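Local coordinates for protein tryptophan synthase alpha chain (PDB 6V82) that probably catalyses the aldol cleavage of indoleglycerol phosphate to indole and glyceraldehyde 3-phosphate, the alpha-subunit reaction in the last step of tryptophan biosynthesis, at residues 242-245 with 246-250; 231-234 with 235-238; 136-139 with 140-143. All blocks are in the same frame, centred on the assembly; numbering follows the deposited sequence.

Contact 1: residues 242-245 with 246-250; sequences TLTA and LAQTV
Leu243 and Ala247 are joined by the straightest of the four backbone hydrogen bonds that run i to i+4 between 242-245 and 246-250: Ala247 N lies 2.9 Å from Leu243 O, with an N-H...O angle of 172°. Leu246 N is 3.0 Å from Thr242 O. The pattern continues residue by residue with Gln248 N on Thr244 O, at 3.1 Å, and Thr249 N on Ala245 O, at 3.2 Å.

A side-chain hydroxyl adds to this pattern. With chi1 at 65°, Thr249 OG1 sits between its own backbone N and carbonyl carbon, folded back onto the preceding turn, where it donates to Leu246 O over 2.9 Å. The same carbonyl takes the N-H of Val250, and two donors therefore grip one oxygen near the end of the helix.

The helix 241-250 is the C-terminal one of a TIM barrel. It follows the eighth strand, 223-226, and the short helix 229-236, and packs beside helix 25-37 of the first beta-alpha unit. Leu243 enters that seam against Ala31, Ala34 and Leu35, while Val250 rests on Phe224 and Val226 of the strand. Leu246 turns instead to Phe230 and Gln233. Thr242 OG1 bonds to Ser239 O just ahead of the helix, and Thr244 OG1 to Ala34 O across the seam.

Van der Waals contacts of side chains between the segments are few. Thr244 and Gln248 run alongside each other, pointing the same way, and the methyl CG2 of Thr244 comes within 3.8 Å of Gln248 NE2. The aliphatic part of Gln248 lies closer in, its CG 3.2 Å from Thr244 O. On the exposed side, the methyl CG2 of Thr249 approaches Ala245 O to 3.4 Å.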
# COMPACT_ATOMS: atom_id res chain seq x y z
N THR A 242 22.81 49.94 15.26
CA THR A 242 23.03 48.80 16.15
C THR A 242 24.06 47.83 15.60
O THR A 242 24.60 47.02 16.36
CB THR A 242 21.72 48.05 16.42
OG1 THR A 242 21.27 47.41 15.22
CG2 THR A 242 20.64 49.00 16.90
N LEU A 243 24.36 47.90 14.29
CA LEU A 243 25.45 47.09 13.74
C LEU A 243 26.81 47.68 14.10
O LEU A 243 27.72 46.95 14.51
CB LEU A 243 25.30 46.98 12.23
CG LEU A 243 24.10 46.19 11.75
CD1 LEU A 243 24.04 46.19 10.23
CD2 LEU A 243 24.21 44.78 12.29
N THR A 244 26.97 48.99 13.93
CA THR A 244 28.16 49.66 14.43
C THR A 244 28.40 49.30 15.90
O THR A 244 29.48 48.85 16.27
CB THR A 244 28.01 51.17 14.26
OG1 THR A 244 27.74 51.47 12.88
CG2 THR A 244 29.28 51.89 14.70
N ALA A 245 27.36 49.47 16.73
CA ALA A 245 27.48 49.18 18.16
C ALA A 245 27.86 47.73 18.41
O ALA A 245 28.73 47.45 19.25
CB ALA A 245 26.16 49.51 18.86
N LEU A 246 27.24 46.79 17.70
CA LEU A 246 27.54 45.38 17.90
C LEU A 246 28.99 45.07 17.56
O LEU A 246 29.66 44.33 18.30
CB LEU A 246 26.60 44.51 17.06
CG LEU A 246 26.82 43.01 17.17
CD1 LEU A 246 26.77 42.58 18.64
CD2 LEU A 246 25.79 42.24 16.35
N ALA A 247 29.49 45.62 16.45
CA ALA A 247 30.90 45.47 16.10
C ALA A 247 31.80 45.94 17.23
O ALA A 247 32.77 45.27 17.60
CB ALA A 247 31.20 46.25 14.82
N GLN A 248 31.48 47.11 17.80
CA GLN A 248 32.36 47.71 18.79
C GLN A 248 32.46 46.86 20.05
O GLN A 248 33.51 46.83 20.69
CB GLN A 248 31.88 49.13 19.13
CG GLN A 248 31.96 50.10 17.95
CD GLN A 248 31.30 51.45 18.22
OE1 GLN A 248 30.40 51.56 19.06
NE2 GLN A 248 31.74 52.48 17.52
N THR A 249 31.38 46.16 20.41
CA THR A 249 31.40 45.30 21.60
C THR A 249 32.06 43.95 21.34
O THR A 249 32.56 43.33 22.29
CB THR A 249 29.98 45.07 22.14
OG1 THR A 249 29.21 44.35 21.18
CG2 THR A 249 29.27 46.38 22.43
N VAL A 250 32.10 43.49 20.08
CA VAL A 250 32.66 42.18 19.75
C VAL A 250 34.16 42.24 19.50
O VAL A 250 34.90 41.32 19.88
CB VAL A 250 31.92 41.59 18.54
CG1 VAL A 250 32.64 40.36 18.01
CG2 VAL A 250 30.49 41.24 18.92

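Contact 2: residues 231-234 with 235-238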
# COMPACT_ATOMS: atom_id res chain seq x y z
N VAL A 231 24.29 39.43 10.72
CA VAL A 231 23.07 39.05 10.01
C VAL A 231 21.91 38.90 10.99
O VAL A 231 20.81 39.42 10.78
CB VAL A 231 23.30 37.75 9.21
CG1 VAL A 231 21.97 37.15 8.75
CG2 VAL A 231 24.20 38.03 8.02
N HIS A 232 22.15 38.18 12.09
CA HIS A 232 21.10 37.97 13.07
C HIS A 232 20.61 39.30 13.64
O HIS A 232 19.41 39.47 13.88
CB HIS A 232 21.62 37.07 14.18
CG HIS A 232 20.66 36.90 15.31
ND1 HIS A 232 19.70 35.91 15.32
CD2 HIS A 232 20.51 37.59 16.47
CE1 HIS A 232 18.99 36.00 16.44
NE2 HIS A 232 19.47 37.01 17.15
N GLN A 233 21.52 40.26 13.83
CA GLN A 233 21.12 41.55 14.37
C GLN A 233 20.20 42.31 13.42
O GLN A 233 19.28 43.00 13.87
CB GLN A 233 22.37 42.37 14.72
CG GLN A 233 22.09 43.79 15.20
CD GLN A 233 21.08 43.86 16.35
OE1 GLN A 233 20.97 42.94 17.15
NE2 GLN A 233 20.34 44.96 16.42
N THR A 234 20.40 42.17 12.10
CA THR A 234 19.50 42.86 11.18
C THR A 234 18.08 42.32 11.30
O THR A 234 17.13 43.02 10.94
CB THR A 234 19.99 42.76 9.73
OG1 THR A 234 19.84 41.43 9.23
CG2 THR A 234 21.46 43.19 9.60
N THR A 235 17.90 41.12 11.84
CA THR A 235 16.56 40.60 12.07
C THR A 235 15.97 41.01 13.41
O THR A 235 14.75 40.94 13.58
CB THR A 235 16.56 39.06 11.99
OG1 THR A 235 17.18 38.52 13.16
CG2 THR A 235 17.31 38.59 10.74
N MET A 236 16.80 41.42 14.38
CA MET A 236 16.29 41.92 15.65
C MET A 236 15.84 43.37 15.53
O MET A 236 14.69 43.71 15.82
CB MET A 236 17.37 41.80 16.74
CG MET A 236 17.73 40.38 17.12
SD MET A 236 16.43 39.59 18.08
CE MET A 236 16.44 40.56 19.60
N ASP A 237 16.75 44.24 15.10
CA ASP A 237 16.48 45.65 14.89
C ASP A 237 17.39 46.05 13.74
O ASP A 237 18.61 46.06 13.89
CB ASP A 237 16.78 46.47 16.15
CG ASP A 237 16.57 47.97 15.95
OD1 ASP A 237 16.17 48.39 14.84
OD2 ASP A 237 16.80 48.72 16.91
N SER A 238 16.79 46.34 12.58
CA SER A 238 17.57 46.53 11.36
C SER A 238 18.23 47.90 11.27
O SER A 238 19.00 48.12 10.33
CB SER A 238 16.68 46.30 10.14
OG SER A 238 15.43 46.96 10.29
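His232 and Thr235 meet because the threonine's chi1 of 74° sets OG1 between its own backbone N and carbonyl carbon, turned back toward the preceding turn. There it donates to His232 O, in the carbonyl plane and on a lone pair, over a short 2.5 Å. Thr235 N, 3.0 Å from His232 O, shares the same acceptor, and Met236 N adds only a weak bond. CG of His232 is anti to the backbone N (chi1 174°), which brings the imidazole up beside the next turn; Thr235 OG1 lies over one of its faces, offset toward the rim.

Met236 bends at both chi2 and chi3 as it passes the imidazole. Its CG is 3.8 Å from His232 NE2, and SD stands 4.9 Å from the centroid of the His232 ring in an oblique sulfur-aromatic contact. The other ring nitrogen, ND1, is hydrogen-bonded to Glu58.

The last turn is weakly bonded. Gln233 O accepts both Met236 N, at 3.0 Å, and Asp237 N, at 3.1 Å; Asp237 itself is no longer helical. The side chains of Gln233 and Asp237 lie side by side, pointing the same way, although the amide of Gln233 is directed to Thr242 OG1. Thr234 OG1 donates to Val231 O, three residues back, a bond of 2.7 Å.

Helix 229-236, which follows strand 223-226, packs against two others: Val231 and Thr235 face helix 57-68 through Arg65, with Val231 also on Ile59 and Ser62, while Gln233 and Thr234 touch Leu243 of helix 241-250, and Gln233 also Leu246.

Contact 3: residues 136-139 with 140-143; sequences PFFE and DLLA
Phe137 and Leu141, one turn apart on helix 136-144, form the main apolar contact: the ring atom CE2 of Phe137 lies 3.9 Å from Leu141 CG, and the isobutyl group passes obliquely along that side of the ring. Leu141 reaches a second ring as well, its CD1 approaching the edge of Phe138 at CD1, 4.2 Å away and near the ring plane. With CG anti to its backbone N (chi1 -172°), Phe137 brings its ring toward the following turn, where Leu141 lies.

Four backbone hydrogen bonds carry these side chains on a regular helix. They run i to i+4, from Asp140 N to Pro136 O, Leu141 N to Phe137 O, Leu142 N to Phe138 O and Ala143 N to Glu139 O, with lengths of 2.9 to 3.1 Å. The carboxylate of Asp140 folds back over the first turn, placing OD1 3.1 Å from Pro136 O, an approach of two acceptors that is no bond.

This helix is the crossover of a beta-alpha-beta unit in the TIM barrel, between the parallel strands 119-122 and 147-153. Its inner face lies on them: Phe137 on Val122, Leu141 on Val120 and Pro148, Phe138 on Pro148 and Leu150.

Farther out, Phe137 makes an edge-to-face contact with Tyr98, and Phe138 meets the ring of Tyr167, whose hydroxyl is hydrogen-bonded to Glu139 OE1. Ser135 OG, just ahead of the helix, bonds to Phe138 N. At the first turn Pro136 packs on a basic side chain of another protein chain, and Asp140 OD2 makes a long, weak ion pair with a basic side chain of that chain.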
# COMPACT_ATOMS: atom_id res chain seq x y z
N PRO A 136 39.88 25.64 -13.75
CA PRO A 136 39.58 26.76 -14.65
C PRO A 136 39.22 28.01 -13.89
O PRO A 136 39.71 29.10 -14.24
CB PRO A 136 38.42 26.24 -15.52
CG PRO A 136 38.07 24.88 -14.99
CD PRO A 136 39.23 24.39 -14.19
N PHE A 137 38.43 27.89 -12.83
CA PHE A 137 37.94 29.09 -12.16
C PHE A 137 39.04 29.76 -11.33
O PHE A 137 39.13 31.00 -11.31
CB PHE A 137 36.73 28.78 -11.30
CG PHE A 137 36.07 30.00 -10.75
CD1 PHE A 137 35.26 30.79 -11.56
CD2 PHE A 137 36.28 30.39 -9.43
CE1 PHE A 137 34.65 31.94 -11.06
CE2 PHE A 137 35.69 31.54 -8.92
CZ PHE A 137 34.87 32.31 -9.73
N PHE A 138 39.87 28.98 -10.63
CA PHE A 138 40.94 29.61 -9.86
C PHE A 138 41.95 30.27 -10.79
O PHE A 138 42.49 31.34 -10.48
CB PHE A 138 41.64 28.60 -8.95
CG PHE A 138 40.80 28.14 -7.79
CD1 PHE A 138 39.94 29.01 -7.15
CD2 PHE A 138 40.87 26.82 -7.36
CE1 PHE A 138 39.17 28.58 -6.09
CE2 PHE A 138 40.10 26.39 -6.30
CZ PHE A 138 39.25 27.27 -5.67
N GLU A 139 42.21 29.64 -11.93
CA GLU A 139 43.03 30.28 -12.95
C GLU A 139 42.41 31.61 -13.37
O GLU A 139 43.09 32.64 -13.43
CB GLU A 139 43.20 29.34 -14.14
CG GLU A 139 44.62 29.27 -14.67
CD GLU A 139 45.58 28.60 -13.69
OE1 GLU A 139 45.33 27.44 -13.31
OE2 GLU A 139 46.59 29.25 -13.32
N ASP A 140 41.10 31.60 -13.63
CA ASP A 140 40.39 32.81 -14.04
C ASP A 140 40.51 33.91 -13.00
O ASP A 140 40.66 35.09 -13.35
CB ASP A 140 38.92 32.49 -14.32
CG ASP A 140 38.69 31.79 -15.67
OD1 ASP A 140 39.68 31.40 -16.34
OD2 ASP A 140 37.51 31.62 -16.07
N LEU A 141 40.44 33.56 -11.71
CA LEU A 141 40.61 34.55 -10.64
C LEU A 141 41.99 35.17 -10.70
O LEU A 141 42.14 36.40 -10.65
CB LEU A 141 40.40 33.91 -9.27
CG LEU A 141 38.98 33.57 -8.81
CD1 LEU A 141 39.01 33.13 -7.35
CD2 LEU A 141 38.05 34.74 -8.99
N LEU A 142 43.03 34.33 -10.79
CA LEU A 142 44.39 34.84 -10.86
C LEU A 142 44.60 35.71 -12.08
O LEU A 142 45.28 36.73 -12.00
CB LEU A 142 45.38 33.67 -10.87
CG LEU A 142 45.49 32.93 -9.55
CD1 LEU A 142 46.59 31.89 -9.65
CD2 LEU A 142 45.78 33.92 -8.45
N ALA A 143 43.98 35.34 -13.20
CA ALA A 143 44.19 36.07 -14.45
C ALA A 143 43.69 37.50 -14.36
O ALA A 143 44.24 38.39 -15.02
CB ALA A 143 43.51 35.34 -15.61

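Overall arrangement
Contacts 1 and 2 are neighbours, their centres 12 Å apart, on consecutive helices that follow the last strand of the barrel. They touch directly: Thr242 OG1 of contact 1 is 2.9 Å from Gln233 NE2 of contact 2, and Leu243 CD2 packs on Gln233 CG at 3.7 Å. Contact 3 lies on the opposite side of the chain's centre, its own centre 36 Å from that of contact 1 and 35 Å from that of contact 2. Contact 2 lies nearer the predicted proton acceptors, the side chain of Val231 being about 9 Å from that of Asp55 and about 10 Å from that of Glu44, whereas contacts 1 and 3 lie away from them.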